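Local structure of cyclic nucleotide-binding protein (Ruegeria pomeroyi, 3FX3) at residues Glu7-Ile12 with Ala34-Tyr39; Leu65-Met68 with Glu74-Val77; Leu149-Gly154 with Ser228-Ser233. The protein probably acts as a DNA-binding transcription regulator of the Crp type, pairing a cyclic nucleotide-binding domain with a helix-turn-helix domain. One frame throughout, in Å; residues are numbered along the deposited sequence.

Contact 1 of 3, residues Glu7-Ile12 with Ala34-Tyr39; sequences EAQKAI and AVWRSY. With PO4 (phosphate ion), chain F.
The ammonium group of Lys10, whose alkyl chain rests against Trp36, is held by a phosphate ion and, more weakly, by the backbone O of Ala5. Its NZ lies 2.6 Å from O2 of the phosphate, a short charged hydrogen bond. The anion, probably left from the crystallisation liquor, is also hydrogen-bonded to Ser32 OG. With every torsion beyond CG near 180°, the lysine chain is fully extended, so one residue can put its charge on the phosphate and its methylenes on the indole. The two side chains cross at about a right angle: Lys10 CG meets the edge of the six-membered ring near its plane, 3.9 Å from Trp36 CZ2. Gln9 supplies the other contact, its CB coming in obliquely to 3.6 Å from Trp36 CZ3. The glutamine chain then bends about its CB-CG bond (chi2 74°) and its end leads away from the strand, so it is the aliphatic base that does the work. No hydrogen bond joins the segments, and only 128 Å² is buried. A tryptophan suits this place because the nearest backbones stay far apart, Gln9 CA and Trp36 CA being 9.6 Å from each other, and its long flat ring spans the distance. Ala34 CB sits 3.6 Å above one face of the indole, toward its rim, and the ring of His6 stacks on Trp36 as well. Helix 7-13 thus leans on strand 35-39, an outermost strand of its antiparallel sheet, which pairs through Val35, Arg37 and Tyr39 with strand 107-113, while Gln9 and Ile12 also reach Ile59.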
loop_
_atom_site.group_PDB
_atom_site.type_symbol
_atom_site.label_atom_id
_atom_site.label_comp_id
_atom_site.label_asym_id
_atom_site.label_seq_id
_atom_site.Cartn_x
_atom_site.Cartn_y
_atom_site.Cartn_z
ATOM N N GLU B 7 -13.480 -12.181 -23.413
ATOM C CA GLU B 7 -12.036 -12.178 -23.169
ATOM C C GLU B 7 -11.380 -10.796 -22.966
ATOM O O GLU B 7 -10.565 -10.651 -22.059
ATOM C CB GLU B 7 -11.251 -12.992 -24.222
ATOM C CG GLU B 7 -9.851 -13.358 -23.665
ATOM C CD GLU B 7 -9.026 -14.296 -24.541
ATOM O OE1 GLU B 7 -9.467 -14.714 -25.645
ATOM O OE2 GLU B 7 -7.902 -14.611 -24.101
ATOM N N ALA B 8 -11.730 -9.801 -23.784
ATOM C CA ALA B 8 -11.121 -8.473 -23.640
ATOM C C ALA B 8 -11.514 -7.833 -22.304
ATOM O O ALA B 8 -10.701 -7.179 -21.667
ATOM C CB ALA B 8 -11.504 -7.577 -24.801
ATOM N N GLN B 9 -12.747 -8.059 -21.857
ATOM C CA GLN B 9 -13.218 -7.485 -20.589
ATOM C C GLN B 9 -12.528 -8.172 -19.413
ATOM O O GLN B 9 -12.105 -7.521 -18.450
ATOM C CB GLN B 9 -14.735 -7.627 -20.451
ATOM C CG GLN B 9 -15.544 -6.852 -21.483
ATOM C CD GLN B 9 -15.523 -7.477 -22.869
ATOM O OE1 GLN B 9 -15.175 -8.639 -23.053
ATOM N NE2 GLN B 9 -15.840 -6.672 -23.862
ATOM N N LYS B 10 -12.391 -9.491 -19.507
ATOM C CA LYS B 10 -11.720 -10.255 -18.469
ATOM C C LYS B 10 -10.226 -9.853 -18.339
ATOM O O LYS B 10 -9.690 -9.813 -17.211
ATOM C CB LYS B 10 -11.862 -11.753 -18.720
ATOM C CG LYS B 10 -13.280 -12.315 -18.471
ATOM C CD LYS B 10 -13.348 -13.813 -18.925
ATOM C CE LYS B 10 -14.745 -14.441 -18.686
ATOM N NZ LYS B 10 -14.899 -15.848 -19.234
ATOM N N ALA B 11 -9.580 -9.527 -19.469
ATOM C CA ALA B 11 -8.176 -9.023 -19.449
ATOM C C ALA B 11 -8.111 -7.713 -18.664
ATOM O O ALA B 11 -7.236 -7.538 -17.826
ATOM C CB ALA B 11 -7.604 -8.842 -20.885
ATOM N N ILE B 12 -9.060 -6.812 -18.902
ATOM C CA ILE B 12 -9.160 -5.586 -18.083
ATOM C C ILE B 12 -9.341 -5.912 -16.582
ATOM O O ILE B 12 -8.625 -5.355 -15.730
ATOM C CB ILE B 12 -10.269 -4.658 -18.588
ATOM C CG1 ILE B 12 -9.880 -4.079 -19.949
ATOM C CG2 ILE B 12 -10.541 -3.497 -17.601
ATOM C CD1 ILE B 12 -11.045 -3.390 -20.681
ATOM N N ALA B 34 -18.843 -14.495 -13.200
ATOM C CA ALA B 34 -19.142 -13.084 -13.085
ATOM C C ALA B 34 -20.535 -12.748 -13.631
ATOM O O ALA B 34 -21.056 -13.442 -14.500
ATOM C CB ALA B 34 -18.092 -12.292 -13.846
ATOM N N VAL B 35 -21.127 -11.681 -13.106
ATOM C CA VAL B 35 -22.346 -11.079 -13.668
ATOM C C VAL B 35 -21.943 -9.740 -14.307
ATOM O O VAL B 35 -21.366 -8.874 -13.656
ATOM C CB VAL B 35 -23.426 -10.864 -12.580
ATOM C CG1 VAL B 35 -24.661 -10.166 -13.172
ATOM C CG2 VAL B 35 -23.842 -12.205 -11.972
ATOM N N TRP B 36 -22.232 -9.573 -15.583
ATOM C CA TRP B 36 -21.792 -8.395 -16.311
ATOM C C TRP B 36 -22.929 -7.392 -16.418
ATOM O O TRP B 36 -24.003 -7.750 -16.848
ATOM C CB TRP B 36 -21.310 -8.796 -17.705
ATOM C CG TRP B 36 -20.217 -9.796 -17.649
ATOM C CD1 TRP B 36 -20.352 -11.168 -17.606
ATOM C CD2 TRP B 36 -18.809 -9.528 -17.599
ATOM N NE1 TRP B 36 -19.111 -11.747 -17.535
ATOM C CE2 TRP B 36 -18.151 -10.763 -17.527
ATOM C CE3 TRP B 36 -18.044 -8.360 -17.629
ATOM C CZ2 TRP B 36 -16.766 -10.864 -17.510
ATOM C CZ3 TRP B 36 -16.686 -8.463 -17.596
ATOM C CH2 TRP B 36 -16.051 -9.703 -17.523
ATOM N N ARG B 37 -22.705 -6.147 -15.991
ATOM C CA ARG B 37 -23.728 -5.125 -16.068
ATOM C C ARG B 37 -23.212 -3.816 -16.644
ATOM O O ARG B 37 -22.062 -3.450 -16.427
ATOM C CB ARG B 37 -24.328 -4.856 -14.692
ATOM C CG ARG B 37 -25.103 -6.016 -14.093
ATOM C CD ARG B 37 -26.377 -6.271 -14.870
ATOM N NE ARG B 37 -27.223 -7.260 -14.215
ATOM C CZ ARG B 37 -27.377 -8.521 -14.620
ATOM N NH1 ARG B 37 -26.727 -9.000 -15.701
ATOM N NH2 ARG B 37 -28.174 -9.329 -13.924
ATOM N N SER B 38 -24.116 -3.112 -17.334
ATOM C CA SER B 38 -23.898 -1.758 -17.827
ATOM C C SER B 38 -24.724 -0.797 -17.049
ATOM O O SER B 38 -25.801 -1.152 -16.619
ATOM C CB SER B 38 -24.337 -1.650 -19.275
ATOM O OG SER B 38 -23.321 -2.233 -20.044
ATOM N N TYR B 39 -24.212 0.418 -16.881
ATOM C CA TYR B 39 -24.902 1.467 -16.125
ATOM C C TYR B 39 -24.870 2.769 -16.944
ATOM O O TYR B 39 -23.843 3.121 -17.538
ATOM C CB TYR B 39 -24.246 1.656 -14.743
ATOM C CG TYR B 39 -24.350 0.426 -13.877
ATOM C CD1 TYR B 39 -23.396 -0.574 -13.948
ATOM C CD2 TYR B 39 -25.422 0.245 -13.009
ATOM C CE1 TYR B 39 -23.495 -1.740 -13.180
ATOM C CE2 TYR B 39 -25.536 -0.894 -12.243
ATOM C CZ TYR B 39 -24.553 -1.904 -12.334
ATOM O OH TYR B 39 -24.651 -3.076 -11.586
HETATM P P PO4 F . -18.226 -17.389 -19.249
HETATM O O1 PO4 F . -19.264 -17.627 -18.166
HETATM O O2 PO4 F . -17.538 -16.039 -19.094
HETATM O O3 PO4 F . -17.244 -18.545 -19.186
HETATM O O4 PO4 F . -18.920 -17.329 -20.596
#

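Contact 2 of 3, residues Leu65-Met68 with Glu74-Val77; sequences LFRM and EAVV
A beta hairpin of strands 62-68 and 74-81 makes this contact, its two arms at 145° over these short segments. Three backbone hydrogen bonds join them: Arg67 and Ala75 exchange a pair, N to O each way, and Val77 N reaches Leu65 O at 2.7 Å. Phe66 with Val76 and Met68 with Glu74 are non-hydrogen-bonded pairs flanking the hydrogen-bonded pair of Arg67 and Ala75. The hairpin forms one side of an antiparallel sheet in the cyclic nucleotide-binding domain, of the cupin clan, and Phe66 also packs on Ser100 and Glu102 of strand 100-103. With CG set between its backbone N and carbonyl carbon (chi1 63°), Phe66 offers a face to Glu74, whose carboxylate stacks on it with planes 20° apart, Glu74 CD 3.5 Å from Phe66 CE2. A phenylalanine suits the place because its flat ring gives the acid a surface to lie on. Lys64, cation-pi partner of the ring and a long, weak ion pair to Glu74 OE1, probably offsets the charge. Replacing Phe66 with an alanine is likely to strip the Glu74 carboxylate of that surface and let it turn. Selenomethionine Met68 puts SE at the edge of the ring, in its plane, and 3.6 Å from Glu74 CG.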
loop_
_atom_site.group_PDB
_atom_site.type_symbol
_atom_site.label_atom_id
_atom_site.label_comp_id
_atom_site.label_asym_id
_atom_site.label_seq_id
_atom_site.Cartn_x
_atom_site.Cartn_y
_atom_site.Cartn_z
ATOM N N LEU B 65 -18.052 6.633 -5.240
ATOM C CA LEU B 65 -18.608 6.169 -3.986
ATOM C C LEU B 65 -18.804 7.407 -3.114
ATOM O O LEU B 65 -17.915 8.243 -3.046
ATOM C CB LEU B 65 -17.646 5.204 -3.289
ATOM C CG LEU B 65 -17.679 3.717 -3.691
ATOM C CD1 LEU B 65 -17.925 3.516 -5.143
ATOM C CD2 LEU B 65 -16.398 2.963 -3.242
ATOM N N PHE B 66 -19.926 7.494 -2.415
ATOM C CA PHE B 66 -20.228 8.673 -1.597
ATOM C C PHE B 66 -21.104 8.298 -0.400
ATOM O O PHE B 66 -21.850 7.320 -0.458
ATOM C CB PHE B 66 -20.915 9.742 -2.464
ATOM C CG PHE B 66 -22.252 9.321 -3.024
ATOM C CD1 PHE B 66 -22.326 8.636 -4.218
ATOM C CD2 PHE B 66 -23.435 9.651 -2.367
ATOM C CE1 PHE B 66 -23.554 8.234 -4.747
ATOM C CE2 PHE B 66 -24.678 9.269 -2.880
ATOM C CZ PHE B 66 -24.742 8.572 -4.078
ATOM N N ARG B 67 -20.982 9.042 0.697
ATOM C CA ARG B 67 -21.906 8.889 1.805
ATOM C C ARG B 67 -22.730 10.137 2.009
ATOM O O ARG B 67 -22.321 11.230 1.636
ATOM C CB ARG B 67 -21.226 8.459 3.096
ATOM C CG ARG B 67 -20.156 9.376 3.627
ATOM C CD ARG B 67 -19.775 8.974 5.090
ATOM N NE ARG B 67 -20.431 9.823 6.099
ATOM C CZ ARG B 67 -20.109 11.099 6.361
ATOM N NH1 ARG B 67 -19.118 11.709 5.680
ATOM N NH2 ARG B 67 -20.793 11.781 7.299
HETATM N N MSE B 68 -23.908 9.945 2.587
HETATM C CA MSE B 68 -24.799 11.030 2.915
HETATM C C MSE B 68 -24.419 11.627 4.267
HETATM O O MSE B 68 -24.378 10.914 5.238
HETATM C CB MSE B 68 -26.242 10.511 2.974
HETATM C CG MSE B 68 -26.697 9.885 1.659
HETATM SE SE MSE B 68 -26.377 11.151 0.186
HETATM C CE MSE B 68 -27.282 12.655 0.986
ATOM N N GLU B 74 -24.147 14.918 -0.296
ATOM C CA GLU B 74 -23.328 13.826 -0.800
ATOM C C GLU B 74 -21.875 14.223 -0.591
ATOM O O GLU B 74 -21.428 15.217 -1.154
ATOM C CB GLU B 74 -23.615 13.558 -2.294
ATOM C CG GLU B 74 -25.051 13.008 -2.582
ATOM C CD GLU B 74 -25.282 12.524 -4.038
ATOM O OE1 GLU B 74 -24.346 12.573 -4.882
ATOM O OE2 GLU B 74 -26.425 12.069 -4.323
ATOM N N ALA B 75 -21.171 13.475 0.256
ATOM C CA ALA B 75 -19.722 13.552 0.417
ATOM C C ALA B 75 -19.039 12.430 -0.410
ATOM O O ALA B 75 -19.125 11.273 -0.023
ATOM C CB ALA B 75 -19.370 13.363 1.890
ATOM N N VAL B 76 -18.349 12.772 -1.503
ATOM C CA VAL B 76 -17.630 11.784 -2.325
ATOM C C VAL B 76 -16.462 11.206 -1.545
ATOM O O VAL B 76 -15.661 11.934 -1.017
ATOM C CB VAL B 76 -17.135 12.361 -3.665
ATOM C CG1 VAL B 76 -16.299 11.336 -4.452
ATOM C CG2 VAL B 76 -18.336 12.824 -4.517
ATOM N N VAL B 77 -16.390 9.891 -1.471
ATOM C CA VAL B 77 -15.345 9.179 -0.740
ATOM C C VAL B 77 -14.253 8.660 -1.693
ATOM O O VAL B 77 -13.082 8.570 -1.315
ATOM C CB VAL B 77 -15.959 7.956 -0.013
ATOM C CG1 VAL B 77 -14.859 6.989 0.521
ATOM C CG2 VAL B 77 -16.858 8.409 1.064
#

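Contact 3 of 3, residues Leu149-Gly154 with Ser228-Ser233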
loop_
_atom_site.group_PDB
_atom_site.type_symbol
_atom_site.label_atom_id
_atom_site.label_comp_id
_atom_site.label_asym_id
_atom_site.label_seq_id
_atom_site.Cartn_x
_atom_site.Cartn_y
_atom_site.Cartn_z
ATOM N N LEU B 149 11.131 9.075 0.060
ATOM C CA LEU B 149 10.983 10.497 -0.309
ATOM C C LEU B 149 10.337 10.694 -1.689
ATOM O O LEU B 149 10.827 10.183 -2.690
ATOM C CB LEU B 149 12.352 11.205 -0.261
ATOM C CG LEU B 149 12.437 12.706 -0.619
ATOM C CD1 LEU B 149 11.650 13.583 0.380
ATOM C CD2 LEU B 149 13.901 13.148 -0.709
ATOM N N LYS B 150 9.228 11.426 -1.719
ATOM C CA LYS B 150 8.602 11.845 -2.962
ATOM C C LYS B 150 9.099 13.229 -3.382
ATOM O O LYS B 150 9.100 14.167 -2.587
ATOM C CB LYS B 150 7.100 11.910 -2.792
ATOM C CG LYS B 150 6.328 12.176 -4.084
ATOM C CD LYS B 150 5.387 11.043 -4.424
ATOM C CE LYS B 150 4.559 11.327 -5.658
ATOM N NZ LYS B 150 3.183 10.755 -5.485
ATOM N N ALA B 151 9.506 13.341 -4.642
ATOM C CA ALA B 151 10.011 14.596 -5.212
ATOM C C ALA B 151 9.176 15.110 -6.397
ATOM O O ALA B 151 9.341 16.248 -6.813
ATOM C CB ALA B 151 11.478 14.410 -5.646
ATOM N N GLN B 152 8.302 14.286 -6.962
ATOM C CA GLN B 152 7.493 14.721 -8.101
ATOM C C GLN B 152 6.650 15.980 -7.814
ATOM O O GLN B 152 6.071 16.113 -6.742
ATOM C CB GLN B 152 6.595 13.579 -8.602
ATOM C CG GLN B 152 7.387 12.564 -9.427
ATOM C CD GLN B 152 6.542 11.401 -9.957
ATOM O OE1 GLN B 152 5.608 10.911 -9.288
ATOM N NE2 GLN B 152 6.878 10.941 -11.163
ATOM N N THR B 153 6.613 16.901 -8.779
ATOM C CA THR B 153 5.729 18.064 -8.694
ATOM C C THR B 153 4.265 17.699 -8.997
ATOM O O THR B 153 3.964 16.613 -9.515
ATOM C CB THR B 153 6.121 19.168 -9.711
ATOM O OG1 THR B 153 5.837 18.700 -11.041
ATOM C CG2 THR B 153 7.612 19.568 -9.553
ATOM N N GLY B 154 3.355 18.623 -8.695
ATOM C CA GLY B 154 1.961 18.425 -9.047
ATOM C C GLY B 154 1.756 17.966 -10.486
ATOM O O GLY B 154 1.047 16.987 -10.740
ATOM N N SER B 228 11.587 13.119 -15.372
ATOM C CA SER B 228 12.616 14.170 -15.358
ATOM C C SER B 228 12.833 14.708 -13.944
ATOM O O SER B 228 11.917 14.675 -13.117
ATOM C CB SER B 228 12.259 15.321 -16.306
ATOM O OG SER B 228 11.240 16.144 -15.764
ATOM N N ASP B 229 14.050 15.187 -13.672
ATOM C CA ASP B 229 14.405 15.715 -12.353
ATOM C C ASP B 229 13.462 16.872 -12.006
ATOM O O ASP B 229 13.459 17.893 -12.721
ATOM C CB ASP B 229 15.854 16.201 -12.326
ATOM C CG ASP B 229 16.213 16.888 -11.021
ATOM O OD1 ASP B 229 15.957 16.307 -9.950
ATOM O OD2 ASP B 229 16.745 18.017 -11.066
ATOM N N PRO B 230 12.643 16.712 -10.927
ATOM C CA PRO B 230 11.672 17.752 -10.544
ATOM C C PRO B 230 12.272 19.160 -10.456
ATOM O O PRO B 230 11.591 20.128 -10.815
ATOM C CB PRO B 230 11.151 17.272 -9.179
ATOM C CG PRO B 230 11.288 15.774 -9.235
ATOM C CD PRO B 230 12.538 15.521 -10.050
ATOM N N ALA B 231 13.540 19.242 -10.019
ATOM C CA ALA B 231 14.297 20.499 -9.893
ATOM C C ALA B 231 14.822 21.079 -11.226
ATOM O O ALA B 231 15.508 22.108 -11.223
ATOM C CB ALA B 231 15.466 20.300 -8.917
ATOM N N ASP B 232 14.516 20.415 -12.346
ATOM C CA ASP B 232 14.841 20.920 -13.693
ATOM C C ASP B 232 13.580 21.416 -14.406
ATOM O O ASP B 232 12.480 20.877 -14.204
ATOM C CB ASP B 232 15.506 19.823 -14.547
ATOM C CG ASP B 232 17.008 19.801 -14.401
ATOM O OD1 ASP B 232 17.628 20.856 -14.628
ATOM O OD2 ASP B 232 17.571 18.734 -14.081
ATOM N N SER B 233 13.745 22.457 -15.223
ATOM C CA SER B 233 12.719 22.846 -16.192
ATOM C C SER B 233 12.887 21.935 -17.404
ATOM O O SER B 233 14.014 21.693 -17.868
ATOM C CB SER B 233 12.842 24.316 -16.583
ATOM O OG SER B 233 12.390 25.146 -15.529
#
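Pro230 gives the largest share of the buried surface, wedging its ring against Ala151 and Thr153 of the facing loop. The tightest approach is to the backbone: Pro230 CG comes within 3.1 Å of Ala151 O, and Pro230 CB lies 3.2 Å from the same oxygen, so two ring methylenes press on one carbonyl. Pro230 CG also meets the methyl of Ala151, CB 3.8 Å away, an apolar side-chain touch. An alanine fits here because its short side chain points at the proline and lets the ring come up to the Ala151 carbonyl. Thr153 adds a looser touch, its CG2 standing 4.2 Å from Pro230 CB. The threonine divides its two branches: chi1 of 69° holds OG1 between the backbone N and the carbonyl carbon, where it caps a backbone N of the helix that follows, while the methyl is left to face the proline. Proline suits its own place too. It is the second residue of a type I beta turn running from Asp229 to Asp232, where the phi the ring enforces, here -50°, is close to what such a turn needs, and the turn closes with Asp232 N 2.8 Å from Asp229 O. No hydrogen bond crosses directly between the segments, but Gln156 bridges them, its NE2 binding Ser228 O and its OE1 accepting from Thr153 N. The contact thus lays the tail after helix 219-227 against the linker between helices 125-147 and 154-165, a linker that at Leu149 and Lys150 also bonds to the second subunit.

Overall arrangement
None of the three contacts is a buried core. Contact 2 comes nearest, with two buried residues and a backbone-bonded strand pair, whereas contacts 1 and 3 are small surface meetings without a hydrogen bond across. The strand of contact 1 and both strands of contact 2 belong to the cyclic nucleotide-binding domain, but to different sheets, the contact centres lying about 25 Å apart. An aromatic ring is central to both: in contact 1 it meets aliphatic carbons, in contact 2 a carboxylate. Contact 3, on the other side of the chain's centre from contact 1, joins loops beside the helices of the helix-turn-helix region, with the aliphatic ring of a proline where the others have an aromatic one. Of the three, contact 3 alone has the second subunit within reach.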